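Side-chain contact in methylmalonyl-CoA carboxyltransferase 12S subunit (Propionibacterium freudenreichii, PDB 1ON3), which transfers the carboxyl group of methylmalonyl-CoA to the biotin of the 1.3S subunit, forming propanoyl-CoA, as the hexameric core of transcarboxylase: residues Gly109-Gly112 and Glu113-Thr117. Numbering follows the deposited sequence.
Sequences GSAG and ETQST. With MCA (methylmalonyl-coenzyme A), chain T.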
loop_
_atom_site.group_PDB
_atom_site.type_symbol
_atom_site.label_atom_id
_atom_site.label_comp_id
_atom_site.label_asym_id
_atom_site.label_seq_id
_atom_site.Cartn_x
_atom_site.Cartn_y
_atom_site.Cartn_z
ATOM N N GLY E 109 -38.825 -18.040 -18.624
ATOM C CA GLY E 109 -37.529 -17.677 -18.076
ATOM C C GLY E 109 -37.300 -16.171 -18.052
ATOM O O GLY E 109 -36.178 -15.719 -17.797
ATOM N N SER E 110 -38.353 -15.396 -18.320
ATOM C CA SER E 110 -38.262 -13.937 -18.324
ATOM C C SER E 110 -37.620 -13.470 -17.032
ATOM O O SER E 110 -37.930 -13.979 -15.956
ATOM C CB SER E 110 -39.642 -13.300 -18.469
ATOM O OG SER E 110 -40.504 -13.704 -17.420
ATOM N N ALA E 111 -36.739 -12.483 -17.155
ATOM C CA ALA E 111 -35.984 -11.964 -16.029
ATOM C C ALA E 111 -36.730 -11.041 -15.085
ATOM O O ALA E 111 -36.798 -9.836 -15.311
ATOM C CB ALA E 111 -34.737 -11.270 -16.540
ATOM N N GLY E 112 -37.286 -11.615 -14.021
ATOM C CA GLY E 112 -37.975 -10.795 -13.047
ATOM C C GLY E 112 -36.947 -9.975 -12.283
ATOM O O GLY E 112 -35.757 -10.283 -12.290
ATOM N N GLU E 113 -37.399 -8.918 -11.630
ATOM C CA GLU E 113 -36.520 -8.078 -10.842
ATOM C C GLU E 113 -35.856 -8.924 -9.746
ATOM O O GLU E 113 -34.654 -8.823 -9.511
ATOM C CB GLU E 113 -37.353 -6.936 -10.247
ATOM C CG GLU E 113 -36.909 -6.414 -8.908
ATOM C CD GLU E 113 -37.940 -5.468 -8.299
ATOM O OE1 GLU E 113 -37.810 -4.239 -8.483
ATOM O OE2 GLU E 113 -38.890 -5.967 -7.650
ATOM N N THR E 114 -36.637 -9.764 -9.082
ATOM C CA THR E 114 -36.095 -10.600 -8.021
ATOM C C THR E 114 -35.172 -11.669 -8.585
ATOM O O THR E 114 -34.174 -12.015 -7.949
ATOM C CB THR E 114 -37.217 -11.258 -7.186
ATOM O OG1 THR E 114 -37.880 -10.250 -6.410
ATOM C CG2 THR E 114 -36.642 -12.306 -6.242
ATOM N N GLN E 115 -35.502 -12.187 -9.771
ATOM C CA GLN E 115 -34.658 -13.186 -10.428
ATOM C C GLN E 115 -33.267 -12.577 -10.642
ATOM O O GLN E 115 -32.245 -13.198 -10.336
ATOM C CB GLN E 115 -35.234 -13.594 -11.794
ATOM C CG GLN E 115 -34.475 -14.754 -12.443
ATOM C CD GLN E 115 -34.771 -14.913 -13.921
ATOM O OE1 GLN E 115 -33.955 -14.541 -14.783
ATOM N NE2 GLN E 115 -35.942 -15.453 -14.228
ATOM N N SER E 116 -33.229 -11.353 -11.151
ATOM C CA SER E 116 -31.946 -10.693 -11.388
ATOM C C SER E 116 -31.216 -10.388 -10.090
ATOM O O SER E 116 -29.987 -10.413 -10.047
ATOM C CB SER E 116 -32.135 -9.403 -12.189
ATOM O OG SER E 116 -32.450 -9.693 -13.547
ATOM N N THR E 117 -31.959 -10.085 -9.035
ATOM C CA THR E 117 -31.326 -9.807 -7.753
ATOM C C THR E 117 -30.668 -11.082 -7.230
ATOM O O THR E 117 -29.571 -11.027 -6.678
ATOM C CB THR E 117 -32.351 -9.287 -6.733
ATOM O OG1 THR E 117 -32.843 -8.022 -7.187
ATOM C CG2 THR E 117 -31.712 -9.116 -5.363
HETATM C C8 MCA T . -41.480 -14.790 -23.005
HETATM N N9 MCA T . -42.556 -14.778 -22.112
HETATM C C4 MCA T . -42.446 -13.563 -21.457
HETATM C C5 MCA T . -41.304 -12.937 -22.010
HETATM N N7 MCA T . -40.716 -13.727 -22.981
HETATM N N3 MCA T . -43.269 -13.041 -20.458
HETATM C C2 MCA T . -42.854 -11.796 -20.035
HETATM N N1 MCA T . -41.764 -11.095 -20.497
HETATM C C6 MCA T . -40.956 -11.639 -21.492
HETATM N N6 MCA T . -39.906 -10.924 -21.907
HETATM C "C1'" MCA T . -43.537 -15.686 -21.853
HETATM C "C2'" MCA T . -44.479 -15.764 -23.059
HETATM O "O2'" MCA T . -45.472 -14.779 -22.993
HETATM C "C3'" MCA T . -44.951 -17.195 -22.977
HETATM O "O3'" MCA T . -46.089 -17.268 -22.136
HETATM C "C4'" MCA T . -43.764 -18.000 -22.416
HETATM O "O4'" MCA T . -42.955 -16.983 -21.709
HETATM C "C5'" MCA T . -42.771 -18.675 -23.445
HETATM O "O5'" MCA T . -43.150 -18.389 -24.554
HETATM P P1 MCA T . -43.517 -18.711 -25.852
HETATM O O11 MCA T . -43.937 -17.651 -26.609
HETATM O O12 MCA T . -44.424 -19.607 -25.452
HETATM O O6 MCA T . -42.300 -19.302 -26.775
HETATM P P2 MCA T . -41.337 -19.653 -27.627
HETATM O O21 MCA T . -42.344 -19.734 -28.576
HETATM O O22 MCA T . -40.395 -20.644 -27.291
HETATM O O7 MCA T . -40.585 -18.269 -27.918
HETATM C CPB MCA T . -40.045 -17.596 -27.082
HETATM C CPA MCA T . -39.363 -16.253 -27.275
HETATM C CP7 MCA T . -40.667 -15.425 -27.217
HETATM C CP9 MCA T . -38.460 -16.200 -28.530
HETATM C CP8 MCA T . -38.460 -16.011 -26.039
HETATM O OP3 MCA T . -41.302 -15.551 -26.157
HETATM C CP6 MCA T . -40.653 -14.011 -27.341
HETATM O OP2 MCA T . -40.087 -13.509 -28.380
HETATM N NP2 MCA T . -41.242 -13.170 -26.279
HETATM C CP5 MCA T . -40.611 -11.902 -26.129
HETATM C CP4 MCA T . -39.376 -11.192 -26.262
HETATM C CP3 MCA T . -39.107 -9.838 -25.811
HETATM O OP1 MCA T . -40.082 -9.062 -26.350
HETATM N NP1 MCA T . -38.096 -9.164 -24.986
HETATM C CP2 MCA T . -38.362 -7.757 -24.872
HETATM C CP1 MCA T . -37.402 -7.228 -23.894
HETATM P P3 MCA T . -47.252 -18.328 -21.649
HETATM O O31 MCA T . -47.793 -18.303 -23.046
HETATM O O32 MCA T . -48.142 -17.610 -20.677
HETATM O O33 MCA T . -46.867 -19.731 -21.252
HETATM S S MCA T . -37.478 -5.727 -23.594
HETATM C CS1 MCA T . -36.224 -6.146 -22.630
HETATM O OS1 MCA T . -35.621 -7.224 -22.367
HETATM C CS2 MCA T . -35.151 -5.278 -22.887
HETATM C CS3 MCA T . -34.697 -4.566 -21.867
HETATM C CS4 MCA T . -34.210 -4.954 -24.085
HETATM O OS4 MCA T . -33.649 -3.863 -24.194
HETATM O OS5 MCA T . -34.084 -5.858 -24.899
HETATM O O HOH W 1 -34.640 -8.191 -14.073
#
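Gln115 reaches back from the first turn of its helix and lays its amide alongside the backbone of Ser110 and Ala111. CG stands anti to the backbone N (chi1 -173°) and the chain runs on extended, which carries NE2 to 3.0 Å from Ser110 O, while OE1 rests 3.5 Å from Ala111 CA. Both ends of this buried amide are held from outside the turn, NE2 by the carbonyl of Asp83 and OE1 by the side chain of Gln102, so its rotation is fixed. Gly112 is the N-cap residue; Gly112 O accepts a hydrogen bond from Ser116 N (3.0 Å), nearly straight at 163°, closing the first helical turn. Ser116 OG, placed beside its own backbone N, faces Ala111 CB at 4.1 Å and shares a hydrogen bond of 2.7 Å with a water, which in turn bonds Ala111 O. Ser110 turns the other way: its CB lies 3.7 Å from N1 of the coenzyme A adenine, and its OG bonds to Met107 O and Arg143. The loop thus joins the methylmalonyl-CoA pocket to helix 113-129. Glu113 pairs with Arg69 of a second subunit, and Ala111 and Ser116 pack on Tyr154 of helix 147-164, downstream of strand 133-139.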